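Local coordinates for sulfate adenylyltransferase (Allochromatium vinosum, PDB 4DNX) that catalyses the transfer of the adenylyl group of ATP to sulfate, forming adenosine 5'-phosphosulfate and diphosphate in dissimilatory sulfur metabolism, at the interface of chains A and B. Numbering follows the deposited sequence. Chains: chain A/B, Sulfate adenylyltransferase.

Contact 1: the interface of chains A and B. Residues chain A 16, 18, 22; chain B 172-173, 233, 240-241.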
loop_
_atom_site.group_PDB
_atom_site.type_symbol
_atom_site.label_atom_id
_atom_site.label_comp_id
_atom_site.label_asym_id
_atom_site.label_seq_id
_atom_site.Cartn_x
_atom_site.Cartn_y
_atom_site.Cartn_z
ATOM N N TYR A 16 12.679 2.032 6.859
ATOM C CA TYR A 16 12.560 1.118 5.702
ATOM C C TYR A 16 13.416 -0.167 5.739
ATOM O O TYR A 16 13.023 -1.166 5.149
ATOM C CB TYR A 16 12.850 1.850 4.391
ATOM C CG TYR A 16 11.693 2.654 3.852
ATOM C CD1 TYR A 16 10.658 2.037 3.134
ATOM C CD2 TYR A 16 11.629 4.037 4.075
ATOM C CE1 TYR A 16 9.573 2.770 2.661
ATOM C CE2 TYR A 16 10.533 4.804 3.575
ATOM C CZ TYR A 16 9.539 4.143 2.833
ATOM O OH TYR A 16 8.473 4.836 2.338
ATOM N N PRO A 18 14.394 -3.496 7.069
ATOM C CA PRO A 18 13.673 -4.399 7.975
ATOM C C PRO A 18 14.522 -4.844 9.180
ATOM O O PRO A 18 13.983 -4.982 10.264
ATOM C CB PRO A 18 13.324 -5.596 7.096
ATOM C CG PRO A 18 13.222 -5.008 5.746
ATOM C CD PRO A 18 14.198 -3.888 5.654
ATOM N N HIS A 22 13.333 -4.161 13.009
ATOM C CA HIS A 22 13.180 -5.216 14.031
ATOM C C HIS A 22 13.982 -4.876 15.279
ATOM O O HIS A 22 13.500 -5.050 16.400
ATOM C CB HIS A 22 13.601 -6.599 13.493
ATOM C CG HIS A 22 12.846 -7.036 12.270
ATOM N ND1 HIS A 22 13.322 -8.011 11.416
ATOM C CD2 HIS A 22 11.651 -6.634 11.766
ATOM C CE1 HIS A 22 12.450 -8.192 10.435
ATOM N NE2 HIS A 22 11.442 -7.351 10.611
ATOM N N ASP B 172 6.527 -4.250 7.354
ATOM C CA ASP B 172 7.944 -4.121 7.011
ATOM C C ASP B 172 8.182 -3.590 5.612
ATOM O O ASP B 172 9.251 -3.019 5.343
ATOM C CB ASP B 172 8.649 -5.471 7.150
ATOM C CG ASP B 172 8.797 -5.926 8.603
ATOM O OD1 ASP B 172 8.289 -5.257 9.535
ATOM O OD2 ASP B 172 9.395 -7.006 8.795
ATOM N N PHE B 173 7.211 -3.787 4.722
ATOM C CA PHE B 173 7.359 -3.415 3.294
ATOM C C PHE B 173 6.136 -2.594 2.809
ATOM O O PHE B 173 5.442 -3.009 1.858
ATOM C CB PHE B 173 7.540 -4.668 2.418
ATOM C CG PHE B 173 8.507 -5.690 2.993
ATOM C CD1 PHE B 173 9.882 -5.526 2.836
ATOM C CD2 PHE B 173 8.038 -6.837 3.633
ATOM C CE1 PHE B 173 10.779 -6.469 3.380
ATOM C CE2 PHE B 173 8.902 -7.778 4.192
ATOM C CZ PHE B 173 10.285 -7.596 4.065
ATOM N N LEU B 233 14.786 -11.808 6.245
ATOM C CA LEU B 233 16.126 -11.557 5.734
ATOM C C LEU B 233 17.054 -12.712 6.126
ATOM O O LEU B 233 16.767 -13.449 7.073
ATOM C CB LEU B 233 16.670 -10.229 6.294
ATOM C CG LEU B 233 16.355 -9.924 7.767
ATOM C CD1 LEU B 233 17.624 -9.684 8.586
ATOM C CD2 LEU B 233 15.386 -8.745 7.894
ATOM N N ALA B 240 15.908 -5.050 1.616
ATOM C CA ALA B 240 14.772 -4.824 0.749
ATOM C C ALA B 240 14.658 -3.420 0.103
ATOM O O ALA B 240 14.340 -3.367 -1.107
ATOM C CB ALA B 240 13.449 -5.217 1.474
ATOM N N PRO B 241 14.893 -2.300 0.812
ATOM C CA PRO B 241 14.711 -1.005 0.141
ATOM C C PRO B 241 15.747 -0.728 -0.954
ATOM O O PRO B 241 15.445 -0.010 -1.901
ATOM C CB PRO B 241 14.803 0.028 1.259
ATOM C CG PRO B 241 15.381 -0.686 2.439
ATOM C CD PRO B 241 15.141 -2.133 2.268
HETATM O O HOH W 1 10.891 -1.771 3.453
#
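A:His22 and B:Asp172 join the two subunits by a hydrogen bond from the imidazole NE2 to the carboxylate OD2, 2.8 Å long. The bond is nearly straight, 174° at the hydrogen. OD2 lies close to the plane of the imidazole ring, but NE2 stands above the carboxylate plane, 41° out of it. The two side chains cross at about a right angle. In B:Asp172, CG is anti to the carbonyl carbon (chi1 -70°), and the carboxylate is carried toward the imidazole of A:His22. If the histidine were protonated, the aspartate would probably strengthen the link by its charge.

Next to this bond A:Pro18, the first residue of helix 18-28, presses its ring into chain B. CB, CG and CD each meet a different residue of chain B. CB touches the methyl CD2 of B:Leu233 at 3.8 Å, though that leucine is poorly ordered. CG meets the rim of the B:Phe173 ring at CE1, 3.7 Å away, the two side chains crossing roughly at right angles. CD meets CD of B:Pro241 at 3.9 Å, the two rings approaching head-on. B:Ala240 stands a little farther off, its CB nearest to CG. B:Pro241 also packs its CG against the backbone O and the CB of A:Tyr16.

A water joins the backbones. It lies 2.8 Å from the carbonyl O of A:Tyr16 and 2.8 Å from the carbonyl O of B:Asp172, so it can bridge two acceptors that could not bond each other.

Contacts within each chain probably help to position these groups. B:Asp172 ends helix 167-172, and its CB lies over one face of the neighbouring B:Phe173 ring, toward the rim. A:His22 is one turn along from A:Pro18 in the same helix. The carbonyl O of A:Pro18 sits over the centre of the imidazole ring, 3.1 Å above its plane.

Contact 2: the interface of chains A and B. Residues chain A 182, 186, 190; chain B 178, 186, 189-190.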
loop_
_atom_site.group_PDB
_atom_site.type_symbol
_atom_site.label_atom_id
_atom_site.label_comp_id
_atom_site.label_asym_id
_atom_site.label_seq_id
_atom_site.Cartn_x
_atom_site.Cartn_y
_atom_site.Cartn_z
ATOM N N GLU A 182 5.744 6.566 -2.108
ATOM C CA GLU A 182 5.180 5.622 -3.102
ATOM C C GLU A 182 4.343 6.367 -4.150
ATOM O O GLU A 182 4.355 5.950 -5.330
ATOM C CB GLU A 182 4.337 4.560 -2.404
ATOM C CG GLU A 182 3.759 3.442 -3.348
ATOM C CD GLU A 182 4.802 2.699 -4.237
ATOM O OE1 GLU A 182 6.031 2.714 -3.962
ATOM O OE2 GLU A 182 4.360 2.038 -5.218
ATOM N N GLU A 186 5.042 6.042 -8.193
ATOM C CA GLU A 186 3.958 5.711 -9.128
ATOM C C GLU A 186 3.711 6.791 -10.188
ATOM O O GLU A 186 3.498 6.453 -11.358
ATOM C CB GLU A 186 2.672 5.383 -8.387
ATOM C CG GLU A 186 1.472 5.127 -9.293
ATOM C CD GLU A 186 0.391 4.272 -8.641
ATOM O OE1 GLU A 186 -0.518 3.856 -9.391
ATOM O OE2 GLU A 186 0.451 4.013 -7.394
ATOM N N ARG A 190 4.283 5.972 -14.238
ATOM C CA ARG A 190 3.102 6.101 -15.117
ATOM C C ARG A 190 3.372 7.132 -16.221
ATOM O O ARG A 190 2.601 7.264 -17.194
ATOM C CB ARG A 190 1.881 6.488 -14.283
ATOM C CG ARG A 190 1.234 5.351 -13.460
ATOM C CD ARG A 190 -0.083 5.914 -13.098
ATOM N NE ARG A 190 -0.874 5.237 -12.101
ATOM C CZ ARG A 190 -2.185 5.185 -12.181
ATOM N NH1 ARG A 190 -2.827 5.699 -13.260
ATOM N NH2 ARG A 190 -2.852 4.547 -11.249
ATOM N N ARG B 178 1.345 -5.666 -1.762
ATOM C CA ARG B 178 0.067 -5.283 -2.379
ATOM C C ARG B 178 -0.855 -6.470 -2.311
ATOM O O ARG B 178 -0.422 -7.594 -2.475
ATOM C CB ARG B 178 0.254 -5.040 -3.902
ATOM C CG ARG B 178 0.926 -3.744 -4.264
ATOM C CD ARG B 178 -0.083 -2.613 -4.164
ATOM N NE ARG B 178 0.462 -1.312 -4.521
ATOM C CZ ARG B 178 1.291 -0.591 -3.758
ATOM N NH1 ARG B 178 1.741 -1.057 -2.587
ATOM N NH2 ARG B 178 1.702 0.599 -4.189
ATOM N N GLU B 186 -5.112 -1.324 -9.939
ATOM C CA GLU B 186 -4.062 -0.509 -10.538
ATOM C C GLU B 186 -3.903 -0.863 -12.023
ATOM O O GLU B 186 -3.699 0.028 -12.855
ATOM C CB GLU B 186 -2.687 -0.721 -9.871
ATOM C CG GLU B 186 -1.707 0.387 -10.283
ATOM C CD GLU B 186 -0.399 0.465 -9.493
ATOM O OE1 GLU B 186 0.569 1.039 -10.064
ATOM O OE2 GLU B 186 -0.351 -0.006 -8.310
ATOM N N GLU B 189 -6.674 1.108 -13.596
ATOM C CA GLU B 189 -6.254 2.541 -13.654
ATOM C C GLU B 189 -5.290 2.832 -14.819
ATOM O O GLU B 189 -5.370 3.876 -15.502
ATOM C CB GLU B 189 -5.530 2.967 -12.349
ATOM C CG GLU B 189 -6.472 3.242 -11.159
ATOM C CD GLU B 189 -5.744 3.823 -9.924
ATOM O OE1 GLU B 189 -6.454 4.276 -9.002
ATOM O OE2 GLU B 189 -4.478 3.812 -9.859
ATOM N N ARG B 190 -4.375 1.901 -15.034
ATOM C CA ARG B 190 -3.319 2.106 -16.008
ATOM C C ARG B 190 -3.776 1.760 -17.447
ATOM O O ARG B 190 -3.089 2.147 -18.427
ATOM C CB ARG B 190 -2.108 1.310 -15.594
ATOM C CG ARG B 190 -1.314 1.860 -14.341
ATOM C CD ARG B 190 -0.248 0.866 -14.079
ATOM N NE ARG B 190 0.702 1.178 -13.020
ATOM C CZ ARG B 190 1.964 1.485 -13.242
ATOM N NH1 ARG B 190 2.451 1.622 -14.489
ATOM N NH2 ARG B 190 2.743 1.713 -12.191
#
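A:Glu186 and B:Glu186 face each other across the subunit boundary, their carboxylates coming from opposite directions with planes 18° apart. The two OE1 atoms lie 3.1 Å apart. As carboxylate oxygens they would repel, unless a proton is shared, which the structure does not show. An arginine on each side probably eases this.

A:Arg190 can be followed outward. CB starts the chain, with CG anti to the carbonyl carbon (chi1 -77°). CG lies over the guanidinium of B:Arg190, 3.9 Å from its CZ, and CG of B:Arg190 covers the A:Arg190 guanidinium in return. NE donates to OE1 of A:Glu186 at 3.1 Å, on the anti lone pair. CZ rests 4.0 Å from CB of B:Glu189, and NH1 runs past the same residue. NH2 donates to that same OE1, completing a side-on grip in the guanidinium plane; its very short approach to OE2 of B:Glu189 is doubtful.

B:Arg190 grips B:Glu186 OE1 with the same two nitrogens, though NH2 comes nearly along the C-O axis. With an alanine here in place of B:Glu186, the guanidinium of B:Arg190 is likely to lose its carboxylate mate and turn more freely.

Toward the other end of helix 180-190, A:Glu182 forms a salt bridge with B:Arg178 without a hydrogen bond. The guanidinium and carboxylate planes are perpendicular, with NH2 of B:Arg178 3.2 Å from OE2 of A:Glu182.

The centres of the C-alpha atoms of contact 1 and contact 2 lie about 21 Å apart on one two-fold symmetric interface. They share no residue. In chain B, contact 1 includes the end of helix 167-172, and contact 2 resumes a few residues later, in the loop before helix 180-190. Contact 1 sets helix 18-28 of one subunit against the other; contact 2 pairs helix 180-190 with its own copy, so it lies near the symmetry axis. Both recur with the chains exchanged; the A:Glu186-B:Glu186 pair is its own twin. Mainly apolar packing at one and charged groups at the other could hold the dimer in register, if it is biological.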